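Local coordinates for p800 reaction center core protein (Heliobacterium modesticaldum, PDB 5V8K), which forms the homodimeric photosynthetic reaction center of this bacterium, binding bacteriochlorophyll g pigments in its transmembrane helices and a [4Fe-4S] cluster, at residues E109-M113 with G114-V118; M270-M273 with F274-G278; L204-S207 with C208-A212. All coordinates share one frame; numbering follows the deposited sequence.

Contact 1: E109-M113 with G114-V118; sequences EKVTM and GKALV. With GBF (Bacteriochlorophyll g), chain S.
Thr-112 caps the helix that starts just after it: its OG1 accepts the backbone N-H of Lys-115 at 3.0 Å in a bond close to straight. The hydroxyl reaches that amide because it sits between the residue's own N and carbonyl carbon (chi1 72°). The carbonyl of Thr-112 takes the first regular helix bond, Ala-116 N donating to Thr-112 O at 3.0 Å with an N-H...O angle of 173°, whereas the next bond, from Leu-117 N to Met-113 O, is more bent. This N-cap ties off the first turn, and the tight packing continues along the pigment-facing side. There Leu-117 lays both methyls over the face of bacteriochlorophyll g opposite the axial water on its magnesium, with CD1 3.6 Å from C1D and CD2 3.6 Å from C4C. The backbone N of Gly-114 meets the CBC end of a ring substituent at 3.6 Å. Were Leu-117 cut back to an alanine, both methyls would go and a gap would probably open over the C1D-C4C part of the ring. The open side belongs to Thr-112, which is exposed, and to Lys-115, which brings only CB and CG against the threonine hydroxyl before its chain bends and carries the ammonium away. Val-111 CG1 stands 4.5 Å from Ala-116 CB, a loose apolar touch beside a second bacteriochlorophyll g that contacts both Val-111 and Ala-116. The turn joins helix 102-108 to helix 113-137, and the loop ahead of helix 200-224 closes over it, with Phe-188 against Leu-117 and the Glu-197 carboxylate hydrogen-bonded to Gly-114 N.

Contact 2: M270-M273 with F274-G278; sequences MGIM and FWIGG. With GBF (Bacteriochlorophyll g), chain B.
Phe-274 turns the edge of its ring to the carbonyl of Met-270 one turn earlier, CD2 lying 3.2 Å from Met-270 O and that oxygen near the ring plane. The same oxygen accepts the backbone N-H of Phe-274, so ring and amide gather round one carbonyl. With CG beside its own backbone N (chi1 -85°), the phenyl is carried to the flank of the helix where bacteriochlorophyll g lies, and CD1 comes 4.0 Å from the pigment's CMC. Trp-275 is swung the other way (chi1 -178°), and its indole leaves the helix in nearly the opposite direction to the phenyl. Ile-272 runs alongside the indole and points the same way, its CD1 4.1 Å from CE3 of Trp-275. It also lies side by side with Ile-276, where CG2 of Ile-272 meets CD1 of Ile-276 at 3.7 Å. Beyond Phe-274 the backbone itself comes close to the pigment: Met-273 O is 3.2 Å from CBC, which Met-273 CB also touches, and Gly-277 CA is 3.8 Å from CMC, where a beta carbon would collide with that methyl. In this transmembrane segment of helix 258-291, Phe-274 and Trp-275 both pack on helix 200-224; Trp-275 also reaches helix 376-401 and a bound lipid, and Ile-276 rests on both helix 376-401 and helix 437-447.

Contact 3: L204-S207 with C208-A212; sequences LSVS and CQILA. With GBF (Bacteriochlorophyll g), chain T.
Gln-209 reaches back past the carbonyl of Ser-205 to the magnesium of bacteriochlorophyll g, which it ligates through the atom modelled as OE1 at 2.2 Å, supplying an axial ligand from the helix itself. Its CG lies beside the backbone N (chi1 -59°), and the chain then runs extended to the amide. On the way CG passes only 3.1 Å from Ser-205 O, the same oxygen that accepts Gln-209 N in the carbonyl plane. Ser-205, one turn earlier, sends its hydroxyl opposite its backbone N (chi1 171°), which sets OG close to the glutamine amide and 3.6 Å from O1D of the pigment. The hydroxyl is hydrogen-bonded to Gly-278 O, so this buried polar group is satisfied by a second helix. Ser-207 takes a different rotamer, OG beside its backbone N (chi1 -69°), and this OG turns to a different bacteriochlorophyll g, hydrogen-bonding to the OBD keto oxygen. Apolar branches also line the pigment ligated by Gln-209. Val-206 CG2 stands 3.7 Å from OBD of that macrocycle, and Ile-210 folds so that CD1 approaches its CAC at 3.7 Å. Between them the two chains meet more loosely, with their CG1 atoms 4.2 Å apart. Round the helix from the pigment, Leu-204 CD1 lies 4.1 Å from Cys-208 SG, whose torsion keeps the sulfur beside its own backbone N and over the preceding turn. Four regular backbone bonds join the two halves of the segment. Helix 200-224 here leans on helix 258-291, with Cys-208 and Leu-211 against Phe-274, Ala-212 against Trp-275 and Gln-209 against Val-279.

Contacts 2 and 3 are buried turns of two adjoining transmembrane helices, their centres about 8 Å apart; contact 1 lies farther out, partly exposed, and touches neither. Helices 200-224 and 258-291 meet directly: Ala-212 CB packs on backbone atoms of the 270-278 segment, and a serine hydroxyl joins the two helices. Each contact borders a bacteriochlorophyll g by different means. In contact 1, at a helix start, leucine covers part of one face of a pigment whose magnesium takes water; in contact 3, mid-helix, glutamine ligates the metal itself; contact 2 offers the backbone of Met-273 and Gly-277 and a phenyl ring to the pigment's peripheral substituents.

Contact 1: E109-M113 with G114-V118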
loop_
_atom_site.group_PDB
_atom_site.type_symbol
_atom_site.label_atom_id
_atom_site.label_comp_id
_atom_site.label_asym_id
_atom_site.label_seq_id
_atom_site.Cartn_x
_atom_site.Cartn_y
_atom_site.Cartn_z
ATOM N N GLU A 109 -44.981 -16.903 17.050
ATOM C CA GLU A 109 -45.724 -16.978 15.801
ATOM C C GLU A 109 -46.824 -15.926 15.749
ATOM O O GLU A 109 -47.280 -15.572 14.660
ATOM C CB GLU A 109 -46.291 -18.399 15.621
ATOM C CG GLU A 109 -45.202 -19.437 15.308
ATOM C CD GLU A 109 -45.710 -20.872 15.266
ATOM O OE1 GLU A 109 -44.927 -21.758 14.849
ATOM O OE2 GLU A 109 -46.876 -21.120 15.647
ATOM N N LYS A 110 -47.209 -15.379 16.897
ATOM C CA LYS A 110 -48.270 -14.393 17.004
ATOM C C LYS A 110 -47.741 -12.968 17.059
ATOM O O LYS A 110 -48.537 -12.025 17.061
ATOM C CB LYS A 110 -49.114 -14.668 18.259
ATOM C CG LYS A 110 -49.659 -16.096 18.381
ATOM C CD LYS A 110 -49.807 -16.513 19.847
ATOM C CE LYS A 110 -50.751 -15.595 20.631
ATOM N NZ LYS A 110 -50.945 -16.040 22.059
ATOM N N VAL A 111 -46.429 -12.785 17.105
ATOM C CA VAL A 111 -45.838 -11.461 17.258
ATOM C C VAL A 111 -45.542 -10.888 15.876
ATOM O O VAL A 111 -44.968 -11.568 15.016
ATOM C CB VAL A 111 -44.555 -11.522 18.108
ATOM C CG1 VAL A 111 -43.960 -10.128 18.293
ATOM C CG2 VAL A 111 -44.836 -12.152 19.444
ATOM N N THR A 112 -45.925 -9.634 15.674
ATOM C CA THR A 112 -45.549 -8.848 14.508
ATOM C C THR A 112 -44.414 -7.896 14.871
ATOM O O THR A 112 -44.147 -7.621 16.043
ATOM C CB THR A 112 -46.743 -8.050 13.997
ATOM O OG1 THR A 112 -47.018 -6.994 14.924
ATOM C CG2 THR A 112 -47.968 -8.922 13.901
ATOM N N MET A 113 -43.743 -7.383 13.841
ATOM C CA MET A 113 -42.663 -6.430 14.067
ATOM C C MET A 113 -43.195 -5.080 14.543
ATOM O O MET A 113 -42.528 -4.397 15.323
ATOM C CB MET A 113 -41.832 -6.304 12.784
ATOM C CG MET A 113 -40.787 -7.419 12.682
ATOM S SD MET A 113 -39.632 -7.402 11.298
ATOM C CE MET A 113 -40.723 -7.819 9.939
ATOM N N GLY A 114 -44.401 -4.693 14.115
ATOM C CA GLY A 114 -45.048 -3.531 14.708
ATOM C C GLY A 114 -45.311 -3.693 16.196
ATOM O O GLY A 114 -45.095 -2.761 16.976
ATOM N N LYS A 115 -45.777 -4.876 16.612
ATOM C CA LYS A 115 -45.973 -5.133 18.041
ATOM C C LYS A 115 -44.656 -5.071 18.799
ATOM O O LYS A 115 -44.567 -4.459 19.870
ATOM C CB LYS A 115 -46.611 -6.506 18.267
ATOM C CG LYS A 115 -48.094 -6.622 17.973
ATOM C CD LYS A 115 -48.875 -5.431 18.517
ATOM C CE LYS A 115 -50.372 -5.679 18.500
ATOM N NZ LYS A 115 -51.079 -4.375 18.488
ATOM N N ALA A 116 -43.641 -5.770 18.293
ATOM C CA ALA A 116 -42.322 -5.704 18.907
ATOM C C ALA A 116 -41.855 -4.262 19.051
ATOM O O ALA A 116 -41.185 -3.914 20.025
ATOM C CB ALA A 116 -41.316 -6.497 18.076
ATOM N N LEU A 117 -42.202 -3.399 18.099
ATOM C CA LEU A 117 -41.712 -2.029 18.204
ATOM C C LEU A 117 -42.447 -1.277 19.304
ATOM O O LEU A 117 -41.836 -0.473 20.023
ATOM C CB LEU A 117 -41.826 -1.310 16.863
ATOM C CG LEU A 117 -41.284 0.122 16.865
ATOM C CD1 LEU A 117 -39.849 0.195 17.384
ATOM C CD2 LEU A 117 -41.342 0.690 15.491
ATOM N N VAL A 118 -43.754 -1.538 19.458
ATOM C CA VAL A 118 -44.507 -1.010 20.601
ATOM C C VAL A 118 -43.821 -1.406 21.899
ATOM O O VAL A 118 -43.587 -0.571 22.782
ATOM C CB VAL A 118 -45.968 -1.505 20.575
ATOM C CG1 VAL A 118 -46.721 -1.014 21.795
ATOM C CG2 VAL A 118 -46.692 -0.999 19.366
HETATM MG MG GBF S . -37.463 0.558 13.036
HETATM C CHA GBF S . -35.764 -0.217 16.056
HETATM C CHB GBF S . -35.973 3.485 13.034
HETATM C CHC GBF S . -39.781 1.439 10.604
HETATM C CHD GBF S . -39.610 -2.192 13.860
HETATM N NA GBF S . -36.137 1.426 14.249
HETATM C C1A GBF S . -35.359 0.990 15.262
HETATM C C2A GBF S . -34.208 1.850 15.763
HETATM C C3A GBF S . -34.472 3.075 14.878
HETATM C C4A GBF S . -35.607 2.626 14.006
HETATM C CMA GBF S . -34.906 4.286 15.702
HETATM C CAA GBF S . -32.777 1.320 15.576
HETATM C CBA GBF S . -31.653 2.351 15.761
HETATM C CGA GBF S . -31.635 2.809 17.190
HETATM O O1A GBF S . -32.063 3.913 17.492
HETATM O O2A GBF S . -31.559 1.778 18.198
HETATM N NB GBF S . -37.723 2.200 11.888
HETATM C C1B GBF S . -37.049 3.342 12.025
HETATM C C2B GBF S . -37.407 4.187 10.975
HETATM C C3B GBF S . -38.480 3.588 10.303
HETATM C C4B GBF S . -38.712 2.391 10.994
HETATM C CMB GBF S . -36.734 5.496 10.684
HETATM C CAB GBF S . -39.225 4.071 9.098
HETATM C CBB GBF S . -38.967 5.138 8.355
HETATM N NC GBF S . -39.284 -0.204 12.425
HETATM C C1C GBF S . -40.030 0.217 11.390
HETATM C C2C GBF S . -41.282 -0.434 10.890
HETATM C C3C GBF S . -41.079 -1.465 11.927
HETATM C C4C GBF S . -39.975 -1.303 12.758
HETATM C CMC GBF S . -42.493 0.466 11.120
HETATM C CAC GBF S . -41.990 -2.618 12.105
HETATM C CBC GBF S . -43.206 -2.845 11.227
HETATM N ND GBF S . -37.749 -0.822 14.493
HETATM C C1D GBF S . -38.487 -1.886 14.751
HETATM C C2D GBF S . -38.250 -2.854 16.006
HETATM C C3D GBF S . -37.172 -2.044 16.372
HETATM C C4D GBF S . -36.862 -0.916 15.555
HETATM C CMD GBF S . -38.932 -4.075 16.548
HETATM C CAD GBF S . -36.138 -2.085 17.440
HETATM O OBD GBF S . -35.997 -2.814 18.497
HETATM C CBD GBF S . -35.241 -0.889 17.263
HETATM C CGD GBF S . -35.334 0.098 18.404
HETATM O O1D GBF S . -34.354 0.472 19.043
HETATM O O2D GBF S . -36.620 0.647 18.771
HETATM C CED GBF S . -36.669 1.764 19.657
HETATM C C1 GBF S . -31.806 2.057 19.581
HETATM C C2 GBF S . -30.578 2.601 20.283
HETATM C C3 GBF S . -29.882 1.925 21.218
HETATM C C4 GBF S . -30.234 0.553 21.677
HETATM C C5 GBF S . -28.695 2.547 21.890
HETATM C C6 GBF S . -29.199 3.248 23.156
HETATM C C7 GBF S . -28.059 4.028 23.763
HETATM C C8 GBF S . -28.255 5.076 24.574
HETATM C C9 GBF S . -29.662 5.502 24.868
HETATM C C10 GBF S . -27.044 5.816 25.119
HETATM C C11 GBF S . -27.084 6.159 26.613
HETATM C C12 GBF S . -26.792 4.879 27.344
HETATM C C13 GBF S . -25.645 4.582 27.991
HETATM C C14 GBF S . -25.592 3.216 28.630
HETATM C C15 GBF S . -24.446 5.522 28.125
HETATM O O HOH W 1 -35.891 -0.665 11.789
#

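Contact 2: M270-M273 with F274-G278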
loop_
_atom_site.group_PDB
_atom_site.type_symbol
_atom_site.label_atom_id
_atom_site.label_comp_id
_atom_site.label_asym_id
_atom_site.label_seq_id
_atom_site.Cartn_x
_atom_site.Cartn_y
_atom_site.Cartn_z
ATOM N N MET A 270 -17.551 2.654 13.503
ATOM C CA MET A 270 -18.715 1.767 13.599
ATOM C C MET A 270 -19.903 2.399 12.858
ATOM O O MET A 270 -20.736 1.734 12.311
ATOM C CB MET A 270 -19.156 1.407 15.053
ATOM C CG MET A 270 -18.188 0.562 15.836
ATOM S SD MET A 270 -18.200 -1.110 15.233
ATOM C CE MET A 270 -17.915 -2.036 16.704
ATOM N N GLY A 271 -20.023 3.699 12.963
ATOM C CA GLY A 271 -21.097 4.387 12.262
ATOM C C GLY A 271 -20.978 4.240 10.752
ATOM O O GLY A 271 -21.958 3.948 10.068
ATOM N N ILE A 272 -19.769 4.382 10.221
ATOM C CA ILE A 272 -19.564 4.202 8.786
ATOM C C ILE A 272 -19.937 2.779 8.396
ATOM O O ILE A 272 -20.547 2.531 7.345
ATOM C CB ILE A 272 -18.109 4.503 8.403
ATOM C CG1 ILE A 272 -17.786 6.002 8.571
ATOM C CG2 ILE A 272 -17.799 4.034 6.989
ATOM C CD1 ILE A 272 -18.561 6.936 7.724
ATOM N N MET A 273 -19.536 1.847 9.245
ATOM C CA MET A 273 -19.778 0.417 8.984
ATOM C C MET A 273 -21.317 0.113 8.956
ATOM O O MET A 273 -21.806 -0.642 8.140
ATOM C CB MET A 273 -19.026 -0.571 9.940
ATOM C CG MET A 273 -17.522 -0.666 9.785
ATOM S SD MET A 273 -16.706 -1.297 11.240
ATOM C CE MET A 273 -17.229 -2.984 11.304
ATOM N N PHE A 274 -22.072 0.689 9.867
ATOM C CA PHE A 274 -23.519 0.458 9.877
ATOM C C PHE A 274 -24.214 1.194 8.730
ATOM O O PHE A 274 -25.226 0.716 8.217
ATOM C CB PHE A 274 -24.134 0.874 11.213
ATOM C CG PHE A 274 -24.073 -0.195 12.274
ATOM C CD1 PHE A 274 -25.016 -1.198 12.294
ATOM C CD2 PHE A 274 -23.071 -0.198 13.239
ATOM C CE1 PHE A 274 -24.965 -2.197 13.254
ATOM C CE2 PHE A 274 -23.019 -1.196 14.186
ATOM C CZ PHE A 274 -23.974 -2.192 14.197
ATOM N N TRP A 275 -23.700 2.359 8.330
ATOM C CA TRP A 275 -24.263 3.087 7.200
ATOM C C TRP A 275 -24.150 2.252 5.932
ATOM O O TRP A 275 -25.126 2.042 5.213
ATOM C CB TRP A 275 -23.517 4.420 7.044
ATOM C CG TRP A 275 -23.960 5.362 5.963
ATOM C CD1 TRP A 275 -25.236 5.623 5.544
ATOM C CD2 TRP A 275 -23.098 6.194 5.176
ATOM N NE1 TRP A 275 -25.216 6.572 4.528
ATOM C CE2 TRP A 275 -23.908 6.940 4.298
ATOM C CE3 TRP A 275 -21.714 6.375 5.130
ATOM C CZ2 TRP A 275 -23.367 7.852 3.380
ATOM C CZ3 TRP A 275 -21.185 7.257 4.228
ATOM C CH2 TRP A 275 -22.010 7.995 3.361
ATOM N N ILE A 276 -22.950 1.747 5.664
ATOM C CA ILE A 276 -22.710 1.041 4.420
ATOM C C ILE A 276 -23.349 -0.333 4.464
ATOM O O ILE A 276 -23.980 -0.755 3.498
ATOM C CB ILE A 276 -21.202 0.981 4.137
ATOM C CG1 ILE A 276 -20.695 2.399 3.864
ATOM C CG2 ILE A 276 -20.910 0.037 2.969
ATOM C CD1 ILE A 276 -19.195 2.564 3.881
ATOM N N GLY A 277 -23.215 -1.049 5.586
ATOM C CA GLY A 277 -23.877 -2.336 5.710
ATOM C C GLY A 277 -25.384 -2.231 5.738
ATOM O O GLY A 277 -26.080 -3.109 5.228
ATOM N N GLY A 278 -25.918 -1.168 6.329
ATOM C CA GLY A 278 -27.358 -0.976 6.287
ATOM C C GLY A 278 -27.864 -0.738 4.881
ATOM O O GLY A 278 -28.896 -1.291 4.471
HETATM MG MG GBF B . -25.481 -8.245 7.742
HETATM C CHA GBF B . -25.161 -10.913 5.446
HETATM C CHB GBF B . -27.616 -10.103 9.465
HETATM C CHC GBF B . -25.046 -5.920 10.277
HETATM C CHD GBF B . -22.770 -6.734 5.970
HETATM N NA GBF B . -26.306 -10.037 7.453
HETATM C C1A GBF B . -26.084 -11.053 6.615
HETATM C C2A GBF B . -27.003 -12.245 6.672
HETATM C C3A GBF B . -27.972 -11.781 7.760
HETATM C C4A GBF B . -27.235 -10.573 8.262
HETATM C CMA GBF B . -29.342 -11.387 7.218
HETATM C CAA GBF B . -26.383 -13.598 7.005
HETATM C CBA GBF B . -25.542 -13.545 8.272
HETATM C CGA GBF B . -25.249 -14.936 8.791
HETATM O O1A GBF B . -25.928 -15.887 8.439
HETATM O O2A GBF B . -24.637 -14.980 10.098
HETATM N NB GBF B . -26.215 -8.085 9.641
HETATM C C1B GBF B . -27.172 -8.881 10.168
HETATM C C2B GBF B . -27.606 -8.356 11.387
HETATM C C3B GBF B . -26.860 -7.188 11.609
HETATM C C4B GBF B . -26.017 -7.051 10.479
HETATM C CMB GBF B . -28.645 -9.009 12.276
HETATM C CAB GBF B . -26.932 -6.240 12.760
HETATM C CBB GBF B . -27.846 -6.148 13.729
HETATM N NC GBF B . -24.244 -6.625 7.993
HETATM C C1C GBF B . -24.143 -5.861 9.086
HETATM C C2C GBF B . -23.085 -4.839 9.304
HETATM C C3C GBF B . -22.497 -5.219 8.014
HETATM C C4C GBF B . -23.181 -6.183 7.282
HETATM C CMC GBF B . -23.769 -3.482 9.298
HETATM C CAC GBF B . -21.264 -4.610 7.467
HETATM C CBC GBF B . -20.467 -3.538 8.158
HETATM N ND GBF B . -24.219 -8.629 6.217
HETATM C C1D GBF B . -23.298 -8.019 5.495
HETATM C C2D GBF B . -22.685 -8.607 4.135
HETATM C C3D GBF B . -23.533 -9.694 4.277
HETATM C C4D GBF B . -24.387 -9.740 5.424
HETATM C CMD GBF B . -21.688 -8.115 3.126
HETATM C CAD GBF B . -23.648 -11.021 3.635
HETATM O OBD GBF B . -23.366 -11.449 2.482
HETATM C CBD GBF B . -24.716 -11.797 4.344
HETATM C CGD GBF B . -25.870 -11.981 3.445
HETATM O O1D GBF B . -26.124 -13.015 2.862
HETATM O O2D GBF B . -26.750 -10.869 3.306
HETATM C CED GBF B . -27.561 -10.858 2.154
HETATM C C1 GBF B . -23.793 -16.063 10.481
HETATM C C2 GBF B . -23.262 -15.790 11.864
HETATM C C3 GBF B . -23.825 -16.319 12.968
HETATM C C4 GBF B . -25.026 -17.239 12.854
HETATM C C5 GBF B . -23.199 -15.959 14.305
HETATM C C6 GBF B . -23.358 -17.082 15.318
HETATM C C7 GBF B . -22.414 -16.866 16.481
HETATM C C8 GBF B . -21.620 -17.838 16.983
HETATM C C9 GBF B . -21.637 -19.234 16.421
HETATM C C10 GBF B . -20.706 -17.581 18.162
HETATM C C11 GBF B . -19.867 -16.323 17.987
HETATM C C12 GBF B . -19.622 -15.682 19.337
HETATM C C13 GBF B . -18.806 -14.625 19.419
HETATM C C14 GBF B . -18.164 -14.122 18.163
HETATM C C15 GBF B . -18.528 -13.949 20.743
#

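Contact 3: L204-S207 with C208-A212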
loop_
_atom_site.group_PDB
_atom_site.type_symbol
_atom_site.label_atom_id
_atom_site.label_comp_id
_atom_site.label_asym_id
_atom_site.label_seq_id
_atom_site.Cartn_x
_atom_site.Cartn_y
_atom_site.Cartn_z
ATOM N N LEU A 204 -34.489 -4.373 9.174
ATOM C CA LEU A 204 -33.101 -4.444 9.584
ATOM C C LEU A 204 -32.289 -3.340 8.933
ATOM O O LEU A 204 -31.484 -2.674 9.604
ATOM C CB LEU A 204 -32.540 -5.813 9.229
ATOM C CG LEU A 204 -31.019 -5.909 9.384
ATOM C CD1 LEU A 204 -30.626 -5.701 10.829
ATOM C CD2 LEU A 204 -30.528 -7.241 8.901
ATOM N N SER A 205 -32.505 -3.118 7.626
ATOM C CA SER A 205 -31.777 -2.087 6.905
ATOM C C SER A 205 -31.990 -0.725 7.540
ATOM O O SER A 205 -31.037 0.026 7.770
ATOM C CB SER A 205 -32.221 -2.070 5.440
ATOM O OG SER A 205 -31.685 -0.930 4.767
ATOM N N VAL A 206 -33.246 -0.384 7.808
ATOM C CA VAL A 206 -33.561 0.919 8.363
ATOM C C VAL A 206 -32.938 1.085 9.744
ATOM O O VAL A 206 -32.400 2.156 10.074
ATOM C CB VAL A 206 -35.084 1.106 8.375
ATOM C CG1 VAL A 206 -35.489 2.302 9.170
ATOM C CG2 VAL A 206 -35.546 1.277 6.977
ATOM N N SER A 207 -32.970 0.027 10.567
ATOM C CA SER A 207 -32.341 0.113 11.884
ATOM C C SER A 207 -30.856 0.449 11.763
ATOM O O SER A 207 -30.336 1.301 12.502
ATOM C CB SER A 207 -32.517 -1.186 12.667
ATOM O OG SER A 207 -33.876 -1.384 13.050
ATOM N N CYS A 208 -30.151 -0.233 10.852
ATOM C CA CYS A 208 -28.734 0.039 10.663
ATOM C C CYS A 208 -28.502 1.465 10.197
ATOM O O CYS A 208 -27.601 2.146 10.689
ATOM C CB CYS A 208 -28.113 -0.938 9.663
ATOM S SG CYS A 208 -28.045 -2.626 10.245
ATOM N N GLN A 209 -29.283 1.920 9.222
ATOM C CA GLN A 209 -29.055 3.240 8.654
ATOM C C GLN A 209 -29.304 4.334 9.685
ATOM O O GLN A 209 -28.520 5.276 9.804
ATOM C CB GLN A 209 -29.950 3.441 7.433
ATOM C CG GLN A 209 -29.741 2.422 6.320
ATOM C CD GLN A 209 -30.526 2.778 5.137
ATOM O OE1 GLN A 209 -30.368 3.864 4.634
ATOM N NE2 GLN A 209 -31.416 1.893 4.679
ATOM N N ILE A 210 -30.403 4.241 10.430
ATOM C CA ILE A 210 -30.662 5.241 11.452
ATOM C C ILE A 210 -29.611 5.155 12.563
ATOM O O ILE A 210 -29.145 6.174 13.069
ATOM C CB ILE A 210 -32.083 5.084 12.010
ATOM C CG1 ILE A 210 -33.115 5.334 10.917
ATOM C CG2 ILE A 210 -32.301 6.025 13.209
ATOM C CD1 ILE A 210 -33.241 6.781 10.437
ATOM N N LEU A 211 -29.206 3.949 12.942
ATOM C CA LEU A 211 -28.143 3.834 13.937
ATOM C C LEU A 211 -26.875 4.555 13.469
ATOM O O LEU A 211 -26.191 5.214 14.265
ATOM C CB LEU A 211 -27.866 2.364 14.239
ATOM C CG LEU A 211 -26.887 2.116 15.379
ATOM C CD1 LEU A 211 -27.559 2.434 16.693
ATOM C CD2 LEU A 211 -26.423 0.684 15.343
ATOM N N ALA A 212 -26.568 4.469 12.168
ATOM C CA ALA A 212 -25.386 5.140 11.633
ATOM C C ALA A 212 -25.482 6.643 11.840
ATOM O O ALA A 212 -24.505 7.298 12.206
ATOM C CB ALA A 212 -25.220 4.822 10.146
HETATM MG MG GBF T . -31.346 5.371 3.311
HETATM C CHA GBF T . -34.246 3.532 2.588
HETATM C CHB GBF T . -29.968 4.162 0.560
HETATM C CHC GBF T . -28.920 7.687 3.930
HETATM C CHD GBF T . -33.125 6.619 6.215
HETATM N NA GBF T . -31.959 4.139 1.890
HETATM C C1A GBF T . -33.097 3.488 1.638
HETATM C C2A GBF T . -33.298 2.820 0.325
HETATM C C3A GBF T . -31.805 2.629 0.034
HETATM C C4A GBF T . -31.208 3.707 0.883
HETATM C CMA GBF T . -31.260 1.268 0.452
HETATM C CAA GBF T . -34.113 3.685 -0.666
HETATM C CBA GBF T . -33.389 4.946 -1.137
HETATM C CGA GBF T . -34.250 5.647 -2.167
HETATM O O1A GBF T . -34.721 5.016 -3.107
HETATM O O2A GBF T . -33.984 7.064 -2.342
HETATM N NB GBF T . -29.715 5.989 2.246
HETATM C C1B GBF T . -29.208 5.265 1.219
HETATM C C2B GBF T . -28.030 5.855 0.825
HETATM C C3B GBF T . -27.751 6.844 1.753
HETATM C C4B GBF T . -28.783 6.818 2.720
HETATM C CMB GBF T . -27.216 5.482 -0.395
HETATM C CAB GBF T . -26.562 7.690 1.586
HETATM C CBB GBF T . -26.293 8.842 2.159
HETATM N NC GBF T . -31.120 6.817 4.743
HETATM C C1C GBF T . -30.072 7.626 4.869
HETATM C C2C GBF T . -29.849 8.562 6.006
HETATM C C3C GBF T . -31.152 8.183 6.529
HETATM C C4C GBF T . -31.826 7.184 5.837
HETATM C CMC GBF T . -28.720 8.000 6.908
HETATM C CAC GBF T . -31.665 8.799 7.769
HETATM C CBC GBF T . -30.884 9.882 8.469
HETATM N ND GBF T . -33.141 5.239 4.227
HETATM C C1D GBF T . -33.779 5.652 5.321
HETATM C C2D GBF T . -35.263 5.101 5.685
HETATM C C3D GBF T . -35.260 4.327 4.521
HETATM C C4D GBF T . -34.092 4.369 3.699
HETATM C CMD GBF T . -36.248 5.335 6.770
HETATM C CAD GBF T . -36.251 3.489 3.809
HETATM O OBD GBF T . -37.361 2.976 4.174
HETATM C CBD GBF T . -35.567 2.860 2.622
HETATM C CGD GBF T . -35.333 1.382 2.753
HETATM O O1D GBF T . -34.326 0.912 3.255
HETATM O O2D GBF T . -36.310 0.438 2.301
HETATM C CED GBF T . -36.561 -0.648 3.193
HETATM C C1 GBF T . -34.311 7.792 -3.521
HETATM C C2 GBF T . -33.317 8.923 -3.592
HETATM C C3 GBF T . -33.437 10.033 -2.847
HETATM C C4 GBF T . -34.591 10.221 -1.908
HETATM C C5 GBF T . -32.390 11.119 -2.953
#